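Local coordinates for protein mandelate racemase/muconate lactonizing enzyme/Enolase superfamily (Rhodobacter sphaeroides, PDB 2HZG) that belongs to the enolase superfamily, pairing an enolase-type N-terminal domain with a TIM-barrel-like domain that holds a sodium ion at a carboxylate site, at residues A[249-262]-A[270-282]. Sequence-based numbering, arbitrary orientation.
With NA (sodium ion), chain C; GOL (glycerol), chain E.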
loop_
_atom_site.group_PDB
_atom_site.type_symbol
_atom_site.label_atom_id
_atom_site.label_comp_id
_atom_site.label_asym_id
_atom_site.label_seq_id
_atom_site.Cartn_x
_atom_site.Cartn_y
_atom_site.Cartn_z
ATOM N N ARG A 249 -14.685 -22.778 2.408
ATOM C CA ARG A 249 -13.700 -22.251 1.475
ATOM C C ARG A 249 -13.113 -20.954 1.996
ATOM O O ARG A 249 -13.672 -20.350 2.909
ATOM C CB ARG A 249 -14.340 -22.100 0.091
ATOM C CG ARG A 249 -14.694 -23.484 -0.480
ATOM C CD ARG A 249 -15.667 -23.375 -1.623
ATOM N NE ARG A 249 -15.007 -22.878 -2.829
ATOM C CZ ARG A 249 -15.634 -22.591 -3.966
ATOM N NH1 ARG A 249 -16.955 -22.729 -4.056
ATOM N NH2 ARG A 249 -14.935 -22.151 -5.007
ATOM N N ILE A 250 -11.971 -20.545 1.447
ATOM C CA ILE A 250 -11.326 -19.309 1.890
ATOM C C ILE A 250 -11.699 -18.182 0.918
ATOM O O ILE A 250 -11.789 -18.393 -0.292
ATOM C CB ILE A 250 -9.766 -19.459 2.048
ATOM C CG1 ILE A 250 -9.390 -20.699 2.892
ATOM C CG2 ILE A 250 -9.135 -18.181 2.637
ATOM C CD1 ILE A 250 -10.164 -20.892 4.204
ATOM N N ALA A 251 -11.964 -17.011 1.473
ATOM C CA ALA A 251 -12.305 -15.840 0.667
ATOM C C ALA A 251 -11.435 -14.678 1.074
ATOM O O ALA A 251 -10.986 -14.599 2.218
ATOM C CB ALA A 251 -13.796 -15.474 0.836
ATOM N N GLY A 252 -11.191 -13.769 0.137
ATOM C CA GLY A 252 -10.517 -12.520 0.476
ATOM C C GLY A 252 -10.347 -11.645 -0.744
ATOM O O GLY A 252 -10.881 -11.953 -1.817
ATOM N N GLY A 253 -9.569 -10.573 -0.578
ATOM C CA GLY A 253 -9.287 -9.644 -1.658
ATOM C C GLY A 253 -9.762 -8.228 -1.415
ATOM O O GLY A 253 -9.388 -7.319 -2.160
ATOM N N GLU A 254 -10.583 -8.012 -0.385
ATOM C CA GLU A 254 -11.105 -6.662 -0.153
ATOM C C GLU A 254 -10.007 -5.636 0.148
ATOM O O GLU A 254 -10.199 -4.425 -0.041
ATOM C CB GLU A 254 -12.100 -6.664 0.991
ATOM C CG GLU A 254 -11.424 -6.676 2.352
ATOM C CD GLU A 254 -12.442 -6.600 3.441
ATOM O OE1 GLU A 254 -12.485 -5.576 4.142
ATOM O OE2 GLU A 254 -13.225 -7.566 3.558
ATOM N N ALA A 255 -8.871 -6.112 0.627
ATOM C CA ALA A 255 -7.748 -5.207 0.906
ATOM C C ALA A 255 -6.894 -4.910 -0.332
ATOM O O ALA A 255 -5.976 -4.078 -0.260
ATOM C CB ALA A 255 -6.881 -5.741 2.045
ATOM N N ALA A 256 -7.194 -5.545 -1.470
ATOM C CA ALA A 256 -6.424 -5.266 -2.707
ATOM C C ALA A 256 -6.557 -3.791 -3.096
ATOM O O ALA A 256 -7.677 -3.275 -3.268
ATOM C CB ALA A 256 -6.874 -6.159 -3.869
ATOM N N HIS A 257 -5.428 -3.098 -3.199
ATOM C CA HIS A 257 -5.446 -1.708 -3.671
ATOM C C HIS A 257 -4.826 -1.648 -5.073
ATOM O O HIS A 257 -4.590 -0.583 -5.605
ATOM C CB HIS A 257 -4.747 -0.752 -2.686
ATOM C CG HIS A 257 -3.320 -1.119 -2.395
ATOM N ND1 HIS A 257 -2.935 -1.777 -1.245
ATOM C CD2 HIS A 257 -2.186 -0.922 -3.112
ATOM C CE1 HIS A 257 -1.627 -1.963 -1.265
ATOM N NE2 HIS A 257 -1.149 -1.447 -2.381
ATOM N N ASN A 258 -4.553 -2.812 -5.653
ATOM C CA ASN A 258 -4.249 -2.899 -7.066
ATOM C C ASN A 258 -4.663 -4.255 -7.599
ATOM O O ASN A 258 -5.006 -5.155 -6.826
ATOM C CB ASN A 258 -2.770 -2.568 -7.374
ATOM C CG ASN A 258 -1.793 -3.423 -6.569
ATOM O OD1 ASN A 258 -1.789 -4.644 -6.686
ATOM N ND2 ASN A 258 -0.964 -2.778 -5.754
ATOM N N PHE A 259 -4.630 -4.392 -8.918
ATOM C CA PHE A 259 -4.978 -5.640 -9.582
ATOM C C PHE A 259 -4.131 -6.836 -9.122
ATOM O O PHE A 259 -4.662 -7.910 -8.899
ATOM C CB PHE A 259 -4.891 -5.490 -11.113
ATOM C CG PHE A 259 -4.930 -6.801 -11.854
ATOM C CD1 PHE A 259 -6.136 -7.447 -12.090
ATOM C CD2 PHE A 259 -3.751 -7.394 -12.311
ATOM C CE1 PHE A 259 -6.187 -8.643 -12.761
ATOM C CE2 PHE A 259 -3.781 -8.616 -12.974
ATOM C CZ PHE A 259 -5.001 -9.243 -13.208
ATOM N N HIS A 260 -2.818 -6.668 -9.031
ATOM C CA HIS A 260 -1.960 -7.811 -8.724
ATOM C C HIS A 260 -2.132 -8.411 -7.325
ATOM O O HIS A 260 -1.957 -9.608 -7.164
ATOM C CB HIS A 260 -0.488 -7.555 -9.101
ATOM C CG HIS A 260 -0.252 -7.670 -10.577
ATOM N ND1 HIS A 260 -0.180 -6.571 -11.406
ATOM C CD2 HIS A 260 -0.148 -8.758 -11.380
ATOM C CE1 HIS A 260 -0.019 -6.975 -12.655
ATOM N NE2 HIS A 260 0.006 -8.297 -12.665
ATOM N N MET A 261 -2.473 -7.594 -6.334
ATOM C CA MET A 261 -2.862 -8.133 -5.016
ATOM C C MET A 261 -4.019 -9.147 -5.137
ATOM O O MET A 261 -3.990 -10.212 -4.515
ATOM C CB MET A 261 -3.241 -7.015 -4.063
ATOM C CG MET A 261 -2.055 -6.189 -3.614
ATOM S SD MET A 261 -2.543 -4.953 -2.415
ATOM C CE MET A 261 -2.998 -5.928 -0.965
ATOM N N ALA A 262 -5.010 -8.830 -5.963
ATOM C CA ALA A 262 -6.119 -9.749 -6.208
ATOM C C ALA A 262 -5.651 -10.959 -7.035
ATOM O O ALA A 262 -5.958 -12.109 -6.687
ATOM C CB ALA A 262 -7.270 -9.030 -6.896
ATOM N N ARG A 270 -5.038 -19.758 -3.011
ATOM C CA ARG A 270 -5.978 -20.896 -3.055
ATOM C C ARG A 270 -7.365 -20.489 -2.513
ATOM O O ARG A 270 -8.060 -21.278 -1.860
ATOM C CB ARG A 270 -5.417 -22.110 -2.271
ATOM C CG ARG A 270 -4.135 -22.727 -2.841
ATOM C CD ARG A 270 -3.775 -24.000 -2.051
ATOM N NE ARG A 270 -4.846 -25.007 -2.112
ATOM C CZ ARG A 270 -4.757 -26.235 -1.603
ATOM N NH1 ARG A 270 -3.640 -26.625 -0.983
ATOM N NH2 ARG A 270 -5.780 -27.076 -1.712
ATOM N N ILE A 271 -7.756 -19.243 -2.766
ATOM C CA ILE A 271 -9.095 -18.782 -2.400
ATOM C C ILE A 271 -10.146 -19.310 -3.380
ATOM O O ILE A 271 -9.865 -19.508 -4.568
ATOM C CB ILE A 271 -9.206 -17.237 -2.313
ATOM C CG1 ILE A 271 -8.608 -16.578 -3.573
ATOM C CG2 ILE A 271 -8.555 -16.730 -1.027
ATOM C CD1 ILE A 271 -9.253 -15.198 -3.919
ATOM N N GLY A 272 -11.351 -19.528 -2.861
ATOM C CA GLY A 272 -12.497 -19.876 -3.678
ATOM C C GLY A 272 -13.341 -18.691 -4.097
ATOM O O GLY A 272 -14.130 -18.805 -5.034
ATOM N N PHE A 273 -13.190 -17.559 -3.405
ATOM C CA PHE A 273 -13.971 -16.350 -3.678
ATOM C C PHE A 273 -13.041 -15.150 -3.652
ATOM O O PHE A 273 -12.349 -14.938 -2.668
ATOM C CB PHE A 273 -15.098 -16.131 -2.624
ATOM C CG PHE A 273 -16.105 -17.262 -2.569
ATOM C CD1 PHE A 273 -17.293 -17.193 -3.314
ATOM C CD2 PHE A 273 -15.855 -18.401 -1.805
ATOM C CE1 PHE A 273 -18.227 -18.245 -3.279
ATOM C CE2 PHE A 273 -16.776 -19.468 -1.765
ATOM C CZ PHE A 273 -17.959 -19.389 -2.501
ATOM N N ILE A 274 -13.032 -14.381 -4.734
ATOM C CA ILE A 274 -12.297 -13.111 -4.766
ATOM C C ILE A 274 -13.308 -11.984 -4.561
ATOM O O ILE A 274 -14.373 -11.970 -5.177
ATOM C CB ILE A 274 -11.440 -12.952 -6.073
ATOM C CG1 ILE A 274 -10.553 -11.688 -6.030
ATOM C CG2 ILE A 274 -12.330 -12.923 -7.346
ATOM C CD1 ILE A 274 -9.310 -11.786 -5.131
ATOM N N GLN A 275 -12.987 -11.072 -3.653
ATOM C CA GLN A 275 -13.922 -10.061 -3.197
ATOM C C GLN A 275 -13.257 -8.718 -3.340
ATOM O O GLN A 275 -12.205 -8.456 -2.753
ATOM C CB GLN A 275 -14.337 -10.300 -1.741
ATOM C CG GLN A 275 -14.814 -11.729 -1.468
ATOM C CD GLN A 275 -14.940 -12.032 0.008
ATOM O OE1 GLN A 275 -13.971 -11.907 0.768
ATOM N NE2 GLN A 275 -16.129 -12.453 0.426
ATOM N N ILE A 276 -13.880 -7.853 -4.123
ATOM C CA ILE A 276 -13.208 -6.625 -4.538
ATOM C C ILE A 276 -14.016 -5.391 -4.177
ATOM O O ILE A 276 -15.211 -5.313 -4.431
ATOM C CB ILE A 276 -12.911 -6.624 -6.063
ATOM C CG1 ILE A 276 -12.026 -7.827 -6.447
ATOM C CG2 ILE A 276 -12.358 -5.250 -6.515
ATOM C CD1 ILE A 276 -10.614 -7.811 -5.859
ATOM N N ASP A 277 -13.323 -4.434 -3.571
ATOM C CA ASP A 277 -13.886 -3.150 -3.251
ATOM C C ASP A 277 -13.430 -2.138 -4.303
ATOM O O ASP A 277 -12.255 -1.796 -4.357
ATOM C CB ASP A 277 -13.430 -2.711 -1.853
ATOM C CG ASP A 277 -14.291 -1.608 -1.298
ATOM O OD1 ASP A 277 -14.479 -0.599 -1.988
ATOM O OD2 ASP A 277 -14.797 -1.726 -0.170
ATOM N N CYS A 278 -14.355 -1.663 -5.138
ATOM C CA CYS A 278 -14.027 -0.599 -6.124
ATOM C C CYS A 278 -13.518 0.683 -5.469
ATOM O O CYS A 278 -12.772 1.422 -6.087
ATOM C CB CYS A 278 -15.223 -0.285 -7.020
ATOM S SG CYS A 278 -15.465 -1.626 -8.149
ATOM N N GLY A 279 -13.924 0.931 -4.224
ATOM C CA GLY A 279 -13.450 2.089 -3.457
ATOM C C GLY A 279 -12.019 1.993 -2.930
ATOM O O GLY A 279 -11.526 2.941 -2.308
ATOM N N ARG A 280 -11.341 0.869 -3.183
ATOM C CA ARG A 280 -9.957 0.652 -2.711
ATOM C C ARG A 280 -8.986 0.282 -3.820
ATOM O O ARG A 280 -7.814 0.698 -3.805
ATOM C CB ARG A 280 -9.912 -0.485 -1.672
ATOM C CG ARG A 280 -10.619 -0.181 -0.389
ATOM C CD ARG A 280 -10.459 -1.352 0.541
ATOM N NE ARG A 280 -11.072 -1.084 1.833
ATOM C CZ ARG A 280 -11.461 -2.020 2.697
ATOM N NH1 ARG A 280 -11.307 -3.307 2.419
ATOM N NH2 ARG A 280 -12.014 -1.659 3.844
ATOM N N ILE A 281 -9.475 -0.494 -4.777
ATOM C CA ILE A 281 -8.624 -1.068 -5.816
ATOM C C ILE A 281 -8.269 -0.112 -6.977
ATOM O O ILE A 281 -7.479 -0.491 -7.856
ATOM C CB ILE A 281 -9.219 -2.396 -6.366
ATOM C CG1 ILE A 281 -8.106 -3.299 -6.914
ATOM C CG2 ILE A 281 -10.354 -2.129 -7.411
ATOM C CD1 ILE A 281 -8.553 -4.705 -7.230
ATOM N N GLY A 282 -8.823 1.101 -6.978
ATOM C CA GLY A 282 -8.596 2.030 -8.085
ATOM C C GLY A 282 -9.817 2.217 -8.979
ATOM O O GLY A 282 -9.707 2.763 -10.077
HETATM NA NA NA C . -14.810 -8.244 4.867
HETATM C C1 GOL E . -11.618 -22.868 -2.998
HETATM O O1 GOL E . -12.502 -23.587 -2.197
HETATM C C2 GOL E . -11.409 -23.639 -4.271
HETATM O O2 GOL E . -12.354 -23.158 -5.192
HETATM C C3 GOL E . -9.982 -23.367 -4.736
HETATM O O3 GOL E . -9.080 -23.970 -3.830
HETATM O O HOH W 1 -14.836 -20.304 -7.054
HETATM O O HOH W 2 -10.710 -22.041 -0.585
HETATM O O HOH W 3 -10.418 -4.793 -3.268
HETATM O O HOH W 4 -12.282 -9.766 1.469
HETATM O O HOH W 5 -11.441 -3.558 6.431
HETATM O O HOH W 6 -14.524 -5.953 5.720
HETATM O O HOH W 7 -12.458 -8.608 6.424
HETATM O O HOH W 8 -17.205 -7.379 4.527
#
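Glu-254 and Arg-280 meet at the C-terminal end of two neighbouring parallel strands, 249-252 and 273-276, joined through helix 259-268 as a beta-alpha-beta unit of the TIM-barrel-like domain. Arg-280 suits its place because one nitrogen, NH1, donates in its own plane to two acceptors: Glu-254 O at 2.9 Å, reached from above the carbonyl plane, and Glu-254 OE1 at 3.1 Å in a salt bridge on the anti side. That grip probably steadies the carboxylate, whose OE2 binds the sodium ion at 2.2 Å, with Asp-199 and Glu-227 completing the protein ligands.

Between the strands the packing is close. Gly-252 N donates to Phe-273 O, and Gln-275 N to Gly-252 O. On the helix side the small Ala-262 admits the ends of two isoleucines, its CB lying 3.7 Å from Ile-276 CD1 and 3.9 Å from Ile-274 CD1.

The opposite, N-terminal end is looser and more exposed. Arg-249 bends at chi3 (74°), which brings Phe-273 CE2 over one face of its guanidinium, toward that group's rim, the two planes 46° apart. Its NH2 donates to glycerol O2 and, weakly, to a water that donates to Gly-272 O at 2.6 Å.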